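Formylmethanofuran--tetrahydromethanopterin formyltransferase (Methanosarcina barkeri, PDB 1M5S) catalyses the reversible transfer of a formyl group from formylmethanofuran to tetrahydromethanopterin, a step of methanogenesis from carbon dioxide. Local coordinates at residues 122-127 / 140-145; 167-172 / 239-244. One frame throughout, in Å; residues are numbered along the deposited sequence.

Contact 1: residues 122-127 / 140-145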
loop_
_atom_site.group_PDB
_atom_site.type_symbol
_atom_site.label_atom_id
_atom_site.label_comp_id
_atom_site.label_asym_id
_atom_site.label_seq_id
_atom_site.Cartn_x
_atom_site.Cartn_y
_atom_site.Cartn_z
ATOM N N LYS A 122 -13.212 -8.915 -28.512
ATOM C CA LYS A 122 -13.995 -7.856 -29.150
ATOM C C LYS A 122 -15.462 -8.245 -29.317
ATOM O O LYS A 122 -16.341 -7.392 -29.221
ATOM C CB LYS A 122 -13.396 -7.468 -30.513
ATOM C CG LYS A 122 -13.780 -8.389 -31.670
ATOM C CD LYS A 122 -13.307 -7.842 -33.003
ATOM C CE LYS A 122 -13.649 -8.783 -34.146
ATOM N NZ LYS A 122 -15.092 -9.148 -34.189
ATOM N N PHE A 123 -15.719 -9.550 -29.346
ATOM C CA PHE A 123 -17.079 -10.082 -29.562
ATOM C C PHE A 123 -18.018 -9.703 -28.413
ATOM O O PHE A 123 -19.248 -9.778 -28.540
ATOM C CB PHE A 123 -17.027 -11.596 -29.705
ATOM C CG PHE A 123 -16.509 -11.991 -31.077
ATOM C CD1 PHE A 123 -15.132 -12.082 -31.294
ATOM C CD2 PHE A 123 -17.409 -12.242 -32.115
ATOM C CE1 PHE A 123 -14.649 -12.414 -32.561
ATOM C CE2 PHE A 123 -16.927 -12.570 -33.387
ATOM C CZ PHE A 123 -15.546 -12.655 -33.609
ATOM N N PHE A 124 -17.424 -9.321 -27.282
ATOM C CA PHE A 124 -18.192 -8.894 -26.125
ATOM C C PHE A 124 -19.028 -7.641 -26.429
ATOM O O PHE A 124 -20.096 -7.456 -25.857
ATOM C CB PHE A 124 -17.261 -8.641 -24.933
ATOM C CG PHE A 124 -17.985 -8.323 -23.653
ATOM C CD1 PHE A 124 -18.772 -9.283 -23.029
ATOM C CD2 PHE A 124 -17.893 -7.059 -23.080
ATOM C CE1 PHE A 124 -19.456 -8.989 -21.842
ATOM C CE2 PHE A 124 -18.573 -6.757 -21.897
ATOM C CZ PHE A 124 -19.355 -7.720 -21.278
ATOM N N ALA A 125 -18.569 -6.833 -27.380
ATOM C CA ALA A 125 -19.234 -5.576 -27.711
ATOM C C ALA A 125 -20.492 -5.779 -28.555
ATOM O O ALA A 125 -21.257 -4.831 -28.771
ATOM C CB ALA A 125 -18.263 -4.643 -28.424
ATOM N N ASP A 126 -20.640 -6.977 -29.122
ATOM C CA ASP A 126 -21.905 -7.409 -29.720
ATOM C C ASP A 126 -22.319 -6.567 -30.938
ATOM O O ASP A 126 -23.490 -6.230 -31.111
ATOM C CB ASP A 126 -22.997 -7.384 -28.644
ATOM C CG ASP A 126 -24.274 -8.084 -29.075
ATOM O OD1 ASP A 126 -24.234 -8.954 -29.975
ATOM O OD2 ASP A 126 -25.322 -7.765 -28.486
ATOM N N GLY A 127 -21.353 -6.261 -31.797
ATOM C CA GLY A 127 -21.622 -5.431 -32.953
ATOM C C GLY A 127 -21.042 -4.033 -32.837
ATOM O O GLY A 127 -20.852 -3.358 -33.852
ATOM N N TYR A 140 -8.305 -3.381 -30.722
ATOM C CA TYR A 140 -9.767 -3.466 -30.805
ATOM C C TYR A 140 -10.391 -2.654 -29.679
ATOM O O TYR A 140 -9.936 -2.709 -28.527
ATOM C CB TYR A 140 -10.228 -4.918 -30.687
ATOM C CG TYR A 140 -9.901 -5.719 -31.936
ATOM C CD1 TYR A 140 -10.684 -5.566 -33.085
ATOM C CD2 TYR A 140 -8.816 -6.595 -31.929
ATOM C CE1 TYR A 140 -10.363 -6.280 -34.243
ATOM C CE2 TYR A 140 -8.490 -7.305 -33.088
ATOM C CZ TYR A 140 -9.261 -7.144 -34.246
ATOM O OH TYR A 140 -8.935 -7.825 -35.376
ATOM N N LYS A 141 -11.363 -1.822 -30.048
ATOM C CA LYS A 141 -12.151 -1.047 -29.092
ATOM C C LYS A 141 -13.420 -1.816 -28.745
ATOM O O LYS A 141 -14.219 -2.132 -29.626
ATOM C CB LYS A 141 -12.532 0.305 -29.703
ATOM C CG LYS A 141 -11.675 1.465 -29.269
ATOM C CD LYS A 141 -12.406 2.782 -29.503
ATOM C CE LYS A 141 -11.565 3.742 -30.325
ATOM N NZ LYS A 141 -12.366 4.932 -30.731
ATOM N N VAL A 142 -13.633 -2.047 -27.454
ATOM C CA VAL A 142 -14.828 -2.718 -26.965
ATOM C C VAL A 142 -15.573 -1.766 -26.016
ATOM O O VAL A 142 -15.171 -1.582 -24.863
ATOM C CB VAL A 142 -14.460 -4.041 -26.217
ATOM C CG1 VAL A 142 -15.717 -4.756 -25.742
ATOM C CG2 VAL A 142 -13.633 -4.939 -27.123
ATOM N N PRO A 143 -16.629 -1.092 -26.517
ATOM C CA PRO A 143 -17.443 -0.219 -25.667
ATOM C C PRO A 143 -18.027 -0.926 -24.445
ATOM O O PRO A 143 -18.674 -1.967 -24.558
ATOM C CB PRO A 143 -18.532 0.276 -26.616
ATOM C CG PRO A 143 -17.859 0.299 -27.942
ATOM C CD PRO A 143 -16.984 -0.934 -27.940
ATOM N N ILE A 144 -17.702 -0.399 -23.270
ATOM C CA ILE A 144 -18.248 -0.895 -22.010
ATOM C C ILE A 144 -18.673 0.290 -21.129
ATOM O O ILE A 144 -18.538 1.446 -21.534
ATOM C CB ILE A 144 -17.215 -1.797 -21.262
ATOM C CG1 ILE A 144 -15.880 -1.060 -21.083
ATOM C CG2 ILE A 144 -17.004 -3.107 -22.035
ATOM C CD1 ILE A 144 -14.884 -1.800 -20.214
ATOM N N MET A 145 -19.248 0.001 -19.961
ATOM C CA MET A 145 -19.848 1.032 -19.112
ATOM C C MET A 145 -18.928 2.197 -18.772
ATOM O O MET A 145 -19.387 3.326 -18.637
ATOM C CB MET A 145 -20.350 0.424 -17.811
ATOM C CG MET A 145 -21.561 -0.442 -17.963
ATOM S SD MET A 145 -22.305 -0.695 -16.361
ATOM C CE MET A 145 -20.992 -1.480 -15.458
HETATM O O HOH W 1 -20.472 -2.490 -26.655
#

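Contact 2: residues 167-172 / 239-244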
loop_
_atom_site.group_PDB
_atom_site.type_symbol
_atom_site.label_atom_id
_atom_site.label_comp_id
_atom_site.label_asym_id
_atom_site.label_seq_id
_atom_site.Cartn_x
_atom_site.Cartn_y
_atom_site.Cartn_z
ATOM N N PHE A 167 16.654 -21.501 -1.801
ATOM C CA PHE A 167 16.132 -21.641 -0.442
ATOM C C PHE A 167 16.832 -20.642 0.480
ATOM O O PHE A 167 18.005 -20.321 0.282
ATOM C CB PHE A 167 16.385 -23.060 0.078
ATOM C CG PHE A 167 15.453 -24.105 -0.483
ATOM C CD1 PHE A 167 15.037 -24.063 -1.803
ATOM C CD2 PHE A 167 15.014 -25.154 0.318
ATOM C CE1 PHE A 167 14.198 -25.050 -2.317
ATOM C CE2 PHE A 167 14.177 -26.141 -0.188
ATOM C CZ PHE A 167 13.770 -26.088 -1.507
ATOM N N ILE A 168 16.103 -20.142 1.473
ATOM C CA ILE A 168 16.656 -19.225 2.470
ATOM C C ILE A 168 16.434 -19.829 3.844
ATOM O O ILE A 168 15.289 -20.005 4.277
ATOM C CB ILE A 168 15.962 -17.833 2.452
ATOM C CG1 ILE A 168 16.031 -17.206 1.062
ATOM C CG2 ILE A 168 16.637 -16.887 3.450
ATOM C CD1 ILE A 168 15.092 -16.026 0.907
ATOM N N PHE A 169 17.536 -20.181 4.504
ATOM C CA PHE A 169 17.510 -20.710 5.869
ATOM C C PHE A 169 17.713 -19.548 6.847
ATOM O O PHE A 169 18.674 -18.790 6.720
ATOM C CB PHE A 169 18.644 -21.728 6.069
ATOM C CG PHE A 169 18.494 -22.987 5.260
ATOM C CD1 PHE A 169 18.459 -22.942 3.868
ATOM C CD2 PHE A 169 18.444 -24.224 5.891
ATOM C CE1 PHE A 169 18.379 -24.108 3.118
ATOM C CE2 PHE A 169 18.364 -25.398 5.150
ATOM C CZ PHE A 169 18.332 -25.339 3.762
ATOM N N GLY A 170 16.825 -19.413 7.824
ATOM C CA GLY A 170 16.977 -18.336 8.783
ATOM C C GLY A 170 16.946 -18.823 10.218
ATOM O O GLY A 170 16.369 -19.876 10.507
ATOM N N ASP A 171 17.503 -18.029 11.131
ATOM C CA ASP A 171 17.457 -18.375 12.550
ATOM C C ASP A 171 16.042 -18.324 13.128
ATOM O O ASP A 171 15.715 -19.053 14.064
ATOM C CB ASP A 171 18.402 -17.479 13.367
ATOM C CG ASP A 171 18.097 -15.991 13.235
ATOM O OD1 ASP A 171 17.196 -15.590 12.475
ATOM O OD2 ASP A 171 18.770 -15.211 13.932
ATOM N N SER A 172 15.189 -17.527 12.492
ATOM C CA SER A 172 13.803 -17.364 12.913
ATOM C C SER A 172 12.923 -17.288 11.669
ATOM O O SER A 172 13.415 -17.020 10.571
ATOM C CB SER A 172 13.650 -16.078 13.744
ATOM O OG SER A 172 13.805 -14.915 12.939
ATOM N N ALA A 239 20.632 -27.040 13.627
ATOM C CA ALA A 239 20.013 -26.765 14.918
ATOM C C ALA A 239 19.698 -25.277 15.086
ATOM O O ALA A 239 18.720 -24.911 15.746
ATOM C CB ALA A 239 20.920 -27.245 16.047
ATOM N N ASP A 240 20.500 -24.423 14.452
ATOM C CA ASP A 240 20.330 -22.979 14.594
ATOM C C ASP A 240 19.413 -22.351 13.541
ATOM O O ASP A 240 19.239 -21.132 13.522
ATOM C CB ASP A 240 21.694 -22.270 14.609
ATOM C CG ASP A 240 22.459 -22.411 13.296
ATOM O OD1 ASP A 240 22.163 -23.325 12.496
ATOM O OD2 ASP A 240 23.396 -21.614 13.078
ATOM N N VAL A 241 18.790 -23.191 12.715
ATOM C CA VAL A 241 17.773 -22.747 11.760
ATOM C C VAL A 241 16.371 -23.138 12.229
ATOM O O VAL A 241 16.127 -24.299 12.561
ATOM C CB VAL A 241 18.013 -23.354 10.364
ATOM C CG1 VAL A 241 16.797 -23.139 9.472
ATOM C CG2 VAL A 241 19.246 -22.738 9.737
ATOM N N ASN A 242 15.445 -22.178 12.215
ATOM C CA ASN A 242 14.065 -22.454 12.611
ATOM C C ASN A 242 13.035 -22.279 11.507
ATOM O O ASN A 242 11.861 -22.585 11.708
ATOM C CB ASN A 242 13.669 -21.591 13.806
ATOM C CG ASN A 242 14.204 -22.132 15.099
ATOM O OD1 ASN A 242 13.570 -22.967 15.738
ATOM N ND2 ASN A 242 15.414 -21.722 15.457
ATOM N N ALA A 243 13.474 -21.839 10.331
ATOM C CA ALA A 243 12.553 -21.621 9.222
ATOM C C ALA A 243 13.268 -21.572 7.881
ATOM O O ALA A 243 14.399 -21.090 7.779
ATOM C CB ALA A 243 11.760 -20.329 9.444
ATOM N N VAL A 244 12.606 -22.104 6.858
ATOM C CA VAL A 244 13.100 -22.028 5.495
ATOM C C VAL A 244 11.984 -21.500 4.604
ATOM O O VAL A 244 10.820 -21.878 4.760
ATOM C CB VAL A 244 13.529 -23.418 4.964
ATOM C CG1 VAL A 244 14.169 -23.278 3.588
ATOM C CG2 VAL A 244 14.491 -24.085 5.938
#

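Contact 1: residues 122-127 / 140-145
Val142 and Ala125 meet where a short 3-10 turn, residues 123-125, lies against strand 137-144, an example of a helical turn docked on a sheet through a few apolar side chains. The tight part is the valine and its neighbours. Its CG1, anti to the backbone N (chi1 -178°), reaches the methyl CB of Ala125 at 3.7 Å, while its CG2 packs on CA of Lys122 at 3.6 Å. The same Ala125 CB also touches CD of Pro143, 4.0 Å away. Phe124 closes this side: its ring presents an edge, near the ring plane, to CG2 of Ile144, with CE2 as the nearest atom at 4.0 Å.

Lys122 and the buried Tyr140 are also close-set, their side chains passing at a slant. CD of the lysine lies 3.5 Å from CD1 of the tyrosine ring and almost as near CE1, so aliphatic carbon rather than the charge does the touching. The looser, solvent side is where the partly exposed lysine leads its end away from the strand; the chain bends at its last torsion (chi4 53°), and NZ forms a salt bridge with Glu129. An alanine in place of Tyr140 would probably leave CD and CE of Lys122 without the ring they lie against and open a gap there, with the salt bridge still holding the far end. Beyond the turn, the carboxylate of Asp126 pairs with Lys207 of the second subunit. Elsewhere a water spans the two backbones, 2.8 Å from O of Pro143 and 3.3 Å from O of Ala125.

Contact 2: residues 167-172 / 239-244
A classic beta bulge marks the place where strand 147-170 ends beside the start of strand 243-251: Asn242 and Ala243 both face Gly170. The amide N of Gly170 gives a nearly straight bond to O of Ala243 (2.9 Å, 169° at the hydrogen), and O of Gly170 accepts from N of Asn242 at 3.0 Å. The side chain of Asn242, one of the two bulge residues, adds a third bond. Its CG stands anti to the carbonyl carbon (chi1 -79°), and ND2 donates to O of Asp171 at 3.0 Å along a more bent path, tilted out of both the carbonyl plane and its own amide plane.

Phe169 and Val244 form the antiparallel non-hydrogen-bonded pair next along, their side chains lying side by side and pointing the same way. CG2 of Val244 sits over one face of the Phe169 ring, 4.2 Å from its centroid, in a CH-pi contact displaced toward the rim. From the bulge side, CG2 of Val241 packs on CB of Phe169 at 3.9 Å. The other branch of Val244, CG1, meets CD2 of the Phe167 ring, also at 3.9 Å.

Strand 147-170 ends at Gly170, opposite the bulge, and after Asp171 the chain enters helix 173-187 with Ser172 at its N-cap; OD1 of Asp171 is held by Thr175 in that helix. On its other flank strand 147-170 pairs with strand 274-278, whose Lys276 makes a cation-pi contact with Phe169, while the side chain of Ile168 touches Ala179 and Ala180 of helix 173-187.

Overall arrangement
Contacts 1 and 2 lie on opposite sides of the chain's centre, their centres 52 Å apart and their nearest atoms about 39 Å apart, so they do not touch. They come in series along the chain: contact 1 is complete before contact 2 opens. What joins them is the long strand 147-170, which pairs antiparallel with strand 137-144 of contact 1 and carries segment 167-172 of contact 2 at its far end. Contact 1 belongs to the N-terminal formyltransferase region and contact 2 to that named the proximal lobe. Both meet the second subunit, where Met145 of one chain packs on Phe167 of the other, so in the tetramer the contact 1 region of one subunit meets the contact 2 region of another.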